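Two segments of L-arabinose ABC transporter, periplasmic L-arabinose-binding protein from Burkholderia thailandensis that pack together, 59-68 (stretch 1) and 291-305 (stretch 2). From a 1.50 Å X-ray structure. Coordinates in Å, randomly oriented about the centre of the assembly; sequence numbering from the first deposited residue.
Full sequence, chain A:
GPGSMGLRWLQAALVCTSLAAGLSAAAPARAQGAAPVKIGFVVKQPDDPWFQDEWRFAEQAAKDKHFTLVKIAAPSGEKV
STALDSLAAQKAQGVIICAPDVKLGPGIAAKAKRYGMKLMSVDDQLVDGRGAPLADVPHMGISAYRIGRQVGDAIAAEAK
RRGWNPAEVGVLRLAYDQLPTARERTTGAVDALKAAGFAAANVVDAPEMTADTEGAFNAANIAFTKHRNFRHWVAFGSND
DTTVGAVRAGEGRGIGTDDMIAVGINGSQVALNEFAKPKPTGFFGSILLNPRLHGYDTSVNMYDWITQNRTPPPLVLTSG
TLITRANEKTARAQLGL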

ATOM      1  N   GLU A  59     -15.984 -10.042  -1.465  1.00 21.29           N
ATOM      2  CA  GLU A  59     -17.332 -10.370  -1.956  1.00 24.15           C
ATOM      3  C   GLU A  59     -17.383 -11.721  -2.640  1.00 25.86           C
ATOM      4  O   GLU A  59     -18.392 -12.458  -2.534  1.00 27.16           O
ATOM      5  CB  GLU A  59     -17.844  -9.323  -2.946  1.00 24.89           C
ATOM      6  CG  GLU A  59     -18.296  -8.023  -2.318  1.00 24.98           C
ATOM      7  CD  GLU A  59     -19.574  -8.153  -1.503  1.00 26.84           C
ATOM      8  OE1 GLU A  59     -20.238  -9.232  -1.509  1.00 29.93           O
ATOM      9  OE2 GLU A  59     -19.931  -7.141  -0.875  1.00 27.60           O
ATOM     10  N   GLN A  60     -16.334 -12.053  -3.386  1.00 26.07           N
ATOM     11  CA  GLN A  60     -16.254 -13.374  -4.030  1.00 28.40           C
ATOM     12  C   GLN A  60     -16.199 -14.475  -2.962  1.00 28.60           C
ATOM     13  O   GLN A  60     -16.864 -15.521  -3.090  1.00 29.47           O
ATOM     14  CB  GLN A  60     -15.030 -13.426  -4.957  1.00 29.57           C
ATOM     15  CG  GLN A  60     -14.934 -14.592  -5.931  1.00 33.33           C
ATOM     16  CD  GLN A  60     -13.724 -14.456  -6.864  1.00 34.74           C
ATOM     17  OE1 GLN A  60     -12.917 -15.386  -7.001  1.00 37.43           O
ATOM     18  NE2 GLN A  60     -13.596 -13.297  -7.511  1.00 34.66           N
ATOM     19  N   ALA A  61     -15.443 -14.225  -1.893  1.00 26.71           N
ATOM     20  CA  ALA A  61     -15.372 -15.152  -0.755  1.00 27.04           C
ATOM     21  C   ALA A  61     -16.739 -15.325  -0.090  1.00 27.93           C
ATOM     22  O   ALA A  61     -17.118 -16.444   0.268  1.00 29.05           O
ATOM     23  CB  ALA A  61     -14.332 -14.671   0.253  1.00 25.27           C
ATOM     24  N   ALA A  62     -17.488 -14.227   0.023  1.00 27.31           N
ATOM     25  CA  ALA A  62     -18.821 -14.232   0.631  1.00 28.77           C
ATOM     26  C   ALA A  62     -19.774 -15.119  -0.162  1.00 31.23           C
ATOM     27  O   ALA A  62     -20.468 -15.984   0.405  1.00 32.94           O
ATOM     28  CB  ALA A  62     -19.378 -12.827   0.705  1.00 27.91           C
ATOM     29  N   LYS A  63     -19.820 -14.907  -1.478  1.00 32.19           N
ATOM     30  CA  LYS A  63     -20.680 -15.706  -2.341  1.00 34.49           C
ATOM     31  C   LYS A  63     -20.268 -17.178  -2.279  1.00 36.25           C
ATOM     32  O   LYS A  63     -21.125 -18.057  -2.139  1.00 38.82           O
ATOM     33  CB  LYS A  63     -20.646 -15.200  -3.788  1.00 34.66           C
ATOM     34  N   ASP A  64     -18.964 -17.441  -2.349  1.00 35.24           N
ATOM     35  CA  ASP A  64     -18.453 -18.813  -2.387  1.00 36.55           C
ATOM     36  C   ASP A  64     -18.724 -19.578  -1.084  1.00 37.14           C
ATOM     37  O   ASP A  64     -19.283 -20.688  -1.115  1.00 38.93           O
ATOM     38  CB  ASP A  64     -16.955 -18.842  -2.712  1.00 35.41           C
ATOM     39  CG  ASP A  64     -16.644 -18.436  -4.160  1.00 35.59           C
ATOM     40  OD1 ASP A  64     -17.581 -18.311  -4.984  1.00 37.11           O
ATOM     41  OD2 ASP A  64     -15.448 -18.267  -4.476  1.00 33.93           O
ATOM     42  N   LYS A  65     -18.354 -18.979   0.050  1.00 35.70           N
ATOM     43  CA  LYS A  65     -18.467 -19.627   1.364  1.00 36.24           C
ATOM     44  C   LYS A  65     -19.819 -19.410   2.050  1.00 36.79           C
ATOM     45  O   LYS A  65     -20.041 -19.941   3.133  1.00 36.77           O
ATOM     46  CB  LYS A  65     -17.332 -19.181   2.293  1.00 35.06           C
ATOM     47  CG  LYS A  65     -15.928 -19.382   1.731  1.00 35.10           C
ATOM     48  CD  LYS A  65     -15.537 -20.844   1.557  1.00 37.49           C
ATOM     49  CE  LYS A  65     -15.235 -21.501   2.897  1.00 38.42           C
ATOM     50  NZ  LYS A  65     -14.466 -22.767   2.754  1.00 40.88           N
ATOM     51  N   HIS A  66     -20.716 -18.659   1.406  1.00 36.68           N
ATOM     52  CA  HIS A  66     -22.052 -18.371   1.929  1.00 37.92           C
ATOM     53  C   HIS A  66     -22.051 -17.596   3.254  1.00 35.58           C
ATOM     54  O   HIS A  66     -22.715 -17.986   4.210  1.00 36.37           O
ATOM     55  CB  HIS A  66     -22.865 -19.660   2.091  1.00 41.58           C
ATOM     56  CG  HIS A  66     -22.815 -20.565   0.901  1.00 44.63           C
ATOM     57  ND1 HIS A  66     -21.904 -21.594   0.791  1.00 46.24           N
ATOM     58  CD2 HIS A  66     -23.566 -20.604  -0.225  1.00 46.74           C
ATOM     59  CE1 HIS A  66     -22.092 -22.226  -0.354  1.00 48.14           C
ATOM     60  NE2 HIS A  66     -23.101 -21.649  -0.987  1.00 48.77           N
ATOM     61  N   PHE A  67     -21.304 -16.495   3.313  1.00 32.60           N
ATOM     62  CA  PHE A  67     -21.443 -15.557   4.421  1.00 30.83           C
ATOM     63  C   PHE A  67     -21.828 -14.189   3.852  1.00 29.35           C
ATOM     64  O   PHE A  67     -21.808 -13.990   2.632  1.00 29.68           O
ATOM     65  CB  PHE A  67     -20.172 -15.514   5.300  1.00 29.61           C
ATOM     66  CG  PHE A  67     -18.960 -14.927   4.625  1.00 28.04           C
ATOM     67  CD1 PHE A  67     -18.753 -13.553   4.618  1.00 26.54           C
ATOM     68  CD2 PHE A  67     -18.003 -15.749   4.037  1.00 28.44           C
ATOM     69  CE1 PHE A  67     -17.635 -13.003   4.007  1.00 25.09           C
ATOM     70  CE2 PHE A  67     -16.881 -15.211   3.419  1.00 27.04           C
ATOM     71  CZ  PHE A  67     -16.695 -13.833   3.407  1.00 25.39           C
ATOM     72  N   THR A  68     -22.218 -13.277   4.737  1.00 28.01           N
ATOM     73  CA  THR A  68     -22.633 -11.927   4.372  1.00 26.93           C
ATOM     74  C   THR A  68     -21.482 -10.974   4.687  1.00 24.03           C
ATOM     75  O   THR A  68     -20.995 -10.928   5.823  1.00 23.09           O
ATOM     76  CB  THR A  68     -23.881 -11.499   5.167  1.00 27.91           C
ATOM     77  OG1 THR A  68     -25.015 -12.262   4.722  1.00 30.46           O
ATOM     78  CG2 THR A  68     -24.159  -9.993   5.011  1.00 27.09           C
ATOM     79  N   PRO A 291      -4.559  -8.691  -4.623  1.00 11.64           N
ATOM     80  CA  PRO A 291      -5.647  -8.416  -3.691  1.00 12.01           C
ATOM     81  C   PRO A 291      -6.576  -9.609  -3.476  1.00 13.23           C
ATOM     82  O   PRO A 291      -7.443  -9.586  -2.594  1.00 13.67           O
ATOM     83  CB  PRO A 291      -6.410  -7.279  -4.365  1.00 11.85           C
ATOM     84  CG  PRO A 291      -6.199  -7.518  -5.832  1.00 11.79           C
ATOM     85  CD  PRO A 291      -4.761  -7.971  -5.903  1.00 11.51           C
ATOM     86  N   ARG A 292      -6.432 -10.658  -4.290  1.00 13.96           N
ATOM     87  CA  ARG A 292      -7.134 -11.900  -3.985  1.00 15.51           C
ATOM     88  C   ARG A 292      -6.645 -12.485  -2.666  1.00 15.18           C
ATOM     89  O   ARG A 292      -7.449 -12.989  -1.860  1.00 15.68           O
ATOM     90  CB  ARG A 292      -6.948 -12.927  -5.096  1.00 17.35           C
ATOM     91  CG  ARG A 292      -7.848 -14.131  -4.917  1.00 19.96           C
ATOM     92  CD  ARG A 292      -7.649 -15.130  -6.038  1.00 21.81           C
ATOM     93  NE  ARG A 292      -7.966 -14.572  -7.349  1.00 23.60           N
ATOM     94  CZ  ARG A 292      -9.162 -14.604  -7.936  1.00 25.11           C
ATOM     95  NH1 ARG A 292     -10.218 -15.130  -7.316  1.00 26.86           N
ATOM     96  NH2 ARG A 292      -9.303 -14.074  -9.157  1.00 25.85           N
ATOM     97  N   LEU A 293      -5.342 -12.435  -2.429  1.00 14.05           N
ATOM     98  CA  LEU A 293      -4.800 -12.925  -1.154  1.00 14.16           C
ATOM     99  C   LEU A 293      -5.320 -12.058  -0.001  1.00 13.41           C
ATOM    100  O   LEU A 293      -5.854 -12.572   0.977  1.00 13.67           O
ATOM    101  CB  LEU A 293      -3.276 -12.947  -1.167  1.00 14.24           C
ATOM    102  CG  LEU A 293      -2.587 -13.801  -2.245  1.00 14.95           C
ATOM    103  CD1 LEU A 293      -1.077 -13.691  -2.174  1.00 15.16           C
ATOM    104  CD2 LEU A 293      -3.033 -15.242  -2.161  1.00 16.15           C
ATOM    105  N   HIS A 294      -5.213 -10.742  -0.140  1.00 12.45           N
ATOM    106  CA  HIS A 294      -5.609  -9.825   0.930  1.00 11.92           C
ATOM    107  C   HIS A 294      -7.109  -9.689   1.147  1.00 12.29           C
ATOM    108  O   HIS A 294      -7.532  -9.291   2.222  1.00 11.98           O
ATOM    109  CB  HIS A 294      -4.990  -8.445   0.675  1.00 11.02           C
ATOM    110  CG  HIS A 294      -3.505  -8.418   0.837  1.00 10.89           C
ATOM    111  ND1 HIS A 294      -2.847  -7.399   1.495  1.00 10.58           N
ATOM    112  CD2 HIS A 294      -2.549  -9.279   0.414  1.00 11.14           C
ATOM    113  CE1 HIS A 294      -1.543  -7.635   1.467  1.00 10.82           C
ATOM    114  NE2 HIS A 294      -1.339  -8.776   0.829  1.00 11.10           N
ATOM    115  N   GLY A 295      -7.920 -10.010   0.135  1.00 12.63           N
ATOM    116  CA  GLY A 295      -9.379  -9.897   0.226  1.00 13.29           C
ATOM    117  C   GLY A 295     -10.082 -11.234   0.337  1.00 14.63           C
ATOM    118  O   GLY A 295     -10.972 -11.391   1.166  1.00 14.99           O
ATOM    119  N   TYR A 296      -9.722 -12.180  -0.525  1.00 15.48           N
ATOM    120  CA  TYR A 296     -10.416 -13.479  -0.540  1.00 16.85           C
ATOM    121  C   TYR A 296      -9.825 -14.399   0.541  1.00 17.51           C
ATOM    122  O   TYR A 296     -10.588 -14.936   1.357  1.00 18.10           O
ATOM    123  CB  TYR A 296     -10.381 -14.067  -1.964  1.00 17.37           C
ATOM    124  CG  TYR A 296     -11.193 -15.318  -2.195  1.00 19.18           C
ATOM    125  CD1 TYR A 296     -10.700 -16.534  -1.814  1.00 20.24           C
ATOM    126  CD2 TYR A 296     -12.430 -15.255  -2.814  1.00 19.77           C
ATOM    127  CE1 TYR A 296     -11.421 -17.694  -2.022  1.00 21.56           C
ATOM    128  CE2 TYR A 296     -13.183 -16.411  -3.036  1.00 21.33           C
ATOM    129  CZ  TYR A 296     -12.672 -17.628  -2.629  1.00 22.14           C
ATOM    130  OH  TYR A 296     -13.378 -18.802  -2.841  1.00 24.18           O
ATOM    131  N   ASP A 297      -8.504 -14.554   0.597  1.00 17.64           N
ATOM    132  CA  ASP A 297      -7.890 -15.522   1.538  1.00 18.54           C
ATOM    133  C   ASP A 297      -8.039 -15.104   2.994  1.00 17.94           C
ATOM    134  O   ASP A 297      -8.221 -15.946   3.873  1.00 18.62           O
ATOM    135  CB  ASP A 297      -6.411 -15.788   1.240  1.00 19.34           C
ATOM    136  CG  ASP A 297      -6.210 -16.595  -0.023  1.00 20.98           C
ATOM    137  OD1 ASP A 297      -7.193 -16.797  -0.748  1.00 22.76           O
ATOM    138  OD2 ASP A 297      -5.067 -17.014  -0.264  1.00 23.16           O
ATOM    139  N   THR A 298      -7.952 -13.809   3.265  1.00 16.71           N
ATOM    140  CA  THR A 298      -8.198 -13.332   4.611  1.00 16.50           C
ATOM    141  C   THR A 298      -9.635 -13.662   5.016  1.00 17.07           C
ATOM    142  O   THR A 298      -9.876 -14.137   6.133  1.00 17.33           O
ATOM    143  CB  THR A 298      -8.002 -11.816   4.719  1.00 15.35           C
ATOM    144  OG1 THR A 298      -8.786 -11.171   3.704  1.00 15.13           O
ATOM    145  CG2 THR A 298      -6.514 -11.457   4.592  1.00 14.85           C
ATOM    146  N   SER A 299     -10.587 -13.419   4.117  1.00 17.11           N
ATOM    147  CA  SER A 299     -11.998 -13.633   4.433  1.00 17.77           C
ATOM    148  C   SER A 299     -12.276 -15.119   4.682  1.00 18.99           C
ATOM    149  O   SER A 299     -13.054 -15.472   5.575  1.00 19.77           O
ATOM    150  CB  SER A 299     -12.903 -13.090   3.316  1.00 17.62           C
ATOM    151  OG  SER A 299     -12.815 -11.676   3.179  1.00 17.01           O
ATOM    152  N   VAL A 300     -11.631 -15.987   3.911  1.00 19.37           N
ATOM    153  CA  VAL A 300     -11.768 -17.435   4.146  1.00 20.69           C
ATOM    154  C   VAL A 300     -11.131 -17.856   5.473  1.00 21.20           C
ATOM    155  O   VAL A 300     -11.724 -18.659   6.220  1.00 22.32           O
ATOM    156  CB  VAL A 300     -11.211 -18.257   2.961  1.00 21.04           C
ATOM    157  CG1 VAL A 300     -11.109 -19.739   3.310  1.00 22.32           C
ATOM    158  CG2 VAL A 300     -12.106 -18.055   1.745  1.00 20.96           C
ATOM    159  N   ASN A 301      -9.948 -17.326   5.772  1.00 20.82           N
ATOM    160  CA  ASN A 301      -9.297 -17.595   7.043  1.00 21.01           C
ATOM    161  C   ASN A 301     -10.207 -17.189   8.197  1.00 20.88           C
ATOM    162  O   ASN A 301     -10.386 -17.964   9.141  1.00 21.39           O
ATOM    163  CB  ASN A 301      -7.941 -16.884   7.138  1.00 20.64           C
ATOM    164  CG  ASN A 301      -6.880 -17.515   6.250  1.00 20.95           C
ATOM    165  OD1 ASN A 301      -6.979 -18.680   5.849  1.00 22.33           O
ATOM    166  ND2 ASN A 301      -5.837 -16.753   5.963  1.00 20.22           N
ATOM    167  N   MET A 302     -10.813 -16.006   8.102  1.00 19.81           N
ATOM    168  CA  MET A 302     -11.800 -15.560   9.092  1.00 19.81           C
ATOM    169  C   MET A 302     -13.025 -16.488   9.158  1.00 21.46           C
ATOM    170  O   MET A 302     -13.437 -16.892  10.236  1.00 21.56           O
ATOM    171  CB  MET A 302     -12.245 -14.110   8.814  1.00 18.39           C
ATOM    172  CG  MET A 302     -13.322 -13.600   9.768  1.00 18.33           C
ATOM    173  SD  MET A 302     -12.790 -13.628  11.490  1.00 17.83           S
ATOM    174  CE  MET A 302     -11.623 -12.275  11.548  1.00 17.05           C
ATOM    175  N   TYR A 303     -13.619 -16.798   8.012  1.00 22.59           N
ATOM    176  CA  TYR A 303     -14.765 -17.707   7.942  1.00 24.50           C
ATOM    177  C   TYR A 303     -14.486 -19.027   8.665  1.00 25.70           C
ATOM    178  O   TYR A 303     -15.269 -19.478   9.515  1.00 26.81           O
ATOM    179  CB  TYR A 303     -15.137 -17.976   6.484  1.00 24.90           C
ATOM    180  CG  TYR A 303     -16.331 -18.898   6.358  1.00 26.48           C
ATOM    181  CD1 TYR A 303     -17.627 -18.411   6.479  1.00 26.83           C
ATOM    182  CD2 TYR A 303     -16.158 -20.248   6.138  1.00 27.84           C
ATOM    183  CE1 TYR A 303     -18.725 -19.256   6.378  1.00 28.45           C
ATOM    184  CE2 TYR A 303     -17.247 -21.103   6.042  1.00 29.45           C
ATOM    185  CZ  TYR A 303     -18.527 -20.595   6.152  1.00 29.71           C
ATOM    186  OH  TYR A 303     -19.611 -21.444   6.059  1.00 31.78           O
ATOM    187  N   ASP A 304     -13.361 -19.644   8.330  1.00 26.08           N
ATOM    188  CA  ASP A 304     -12.984 -20.931   8.915  1.00 27.30           C
ATOM    189  C   ASP A 304     -12.680 -20.796  10.411  1.00 27.02           C
ATOM    190  O   ASP A 304     -12.906 -21.728  11.180  1.00 28.02           O
ATOM    191  CB  ASP A 304     -11.767 -21.508   8.197  1.00 27.94           C
ATOM    192  CG  ASP A 304     -12.092 -22.037   6.805  1.00 29.02           C
ATOM    193  OD1 ASP A 304     -13.289 -22.173   6.456  1.00 30.19           O
ATOM    194  OD2 ASP A 304     -11.139 -22.328   6.058  1.00 29.77           O
ATOM    195  N   TRP A 305     -12.159 -19.644  10.820  1.00 25.12           N
ATOM    196  CA  TRP A 305     -11.902 -19.364  12.237  1.00 24.82           C
ATOM    197  C   TRP A 305     -13.220 -19.313  13.020  1.00 25.41           C
ATOM    198  O   TRP A 305     -13.345 -19.906  14.108  1.00 26.25           O
ATOM    199  CB  TRP A 305     -11.147 -18.040  12.370  1.00 23.24           C
ATOM    200  CG  TRP A 305     -10.556 -17.717  13.707  1.00 22.95           C
ATOM    201  CD1 TRP A 305     -10.424 -18.540  14.795  1.00 24.08           C
ATOM    202  CD2 TRP A 305      -9.972 -16.468  14.084  1.00 21.76           C
ATOM    203  NE1 TRP A 305      -9.813 -17.861  15.825  1.00 23.75           N
ATOM    204  CE2 TRP A 305      -9.526 -16.586  15.410  1.00 22.28           C
ATOM    205  CE3 TRP A 305      -9.805 -15.247  13.429  1.00 20.45           C
ATOM    206  CZ2 TRP A 305      -8.913 -15.527  16.089  1.00 21.61           C
ATOM    207  CZ3 TRP A 305      -9.206 -14.201  14.102  1.00 19.88           C
ATOM    208  CH2 TRP A 305      -8.761 -14.347  15.416  1.00 20.48           C
TER
HETATM  209  O   HOH W   1     -21.854 -20.394   6.156  1.00 32.68           O

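Two helices, 59-65 and 291-305, run in roughly the same direction, with 37° between them. Their axes come within 8.3 Å, and 536 Å² of surface is buried. The nearest backbone pair is Ala61 and Tyr296, with CA atoms 5.2 Å apart. The small side chain of Ala61 suits this close point. Its CB lies over one face of the Tyr296 ring, 4.0 Å from the centroid, and sits 3.7 Å from Ser299 CB.

Tyr296 does two jobs. Its chi1 is t, and its ring lies along the side of helix 59-65, beside Gln60 and Ala61. Its hydroxyl then extends past them to Asp64. Tyr296 OH donates to Asp64 OD2 at 2.7 Å, and the carboxylate oxygen lies near the ring plane, where a phenol hydrogen naturally points. The Tyr296 donor is thus satisfied across the contact.

Gln60 and Arg292 make the second direct hydrogen bond. Both side chains begin with chi1 and chi2 in t, so each reaches well out from its helix. Arg292 NH1 donates to Gln60 OE1 at 2.7 Å, but the angle of 129° makes the bond weak. Arg292 NH2 is satisfied elsewhere in the structure.

Ser299 faces the other helix with its CB, while its hydroxyl turns back to its own helix. Ser299 OG donates to Gly295 O at 2.7 Å. This satisfies the hydroxyl hydrogen within the helix and leaves CB to pack against Ala61 and Phe67. The same pattern serves Thr298, away from the contact: Thr298 OG1 donates to His294 O at 2.7 Å, near the wider turn at 293-297.

Tyr303 anchors the far end. Lys65 CB sits over its ring face, 4.0 Å from the centroid and almost on the normal. The aliphatic part of Lys65 also meets Val300, with Lys65 CG 4.0 Å from Val300 CG2. The charged end continues to Asp304, where Lys65 NZ and Asp304 OD1 form a long salt bridge at 3.9 Å. Lys65 therefore combines apolar packing with a charged tip.

After the helix, His66 has positive phi and the chain turns. Phe67 follows and sends its buried ring back toward helix 291-305. Phe67 CD2 is 3.6 Å from Tyr303 CD1; the two ring planes are near parallel but slid apart, with little overlap. A water links the stretches at this end. It donates to His66 O at 3.2 Å and hydrogen-bonds to Tyr303 OH at 2.5 Å, giving both of those oxygens a partner.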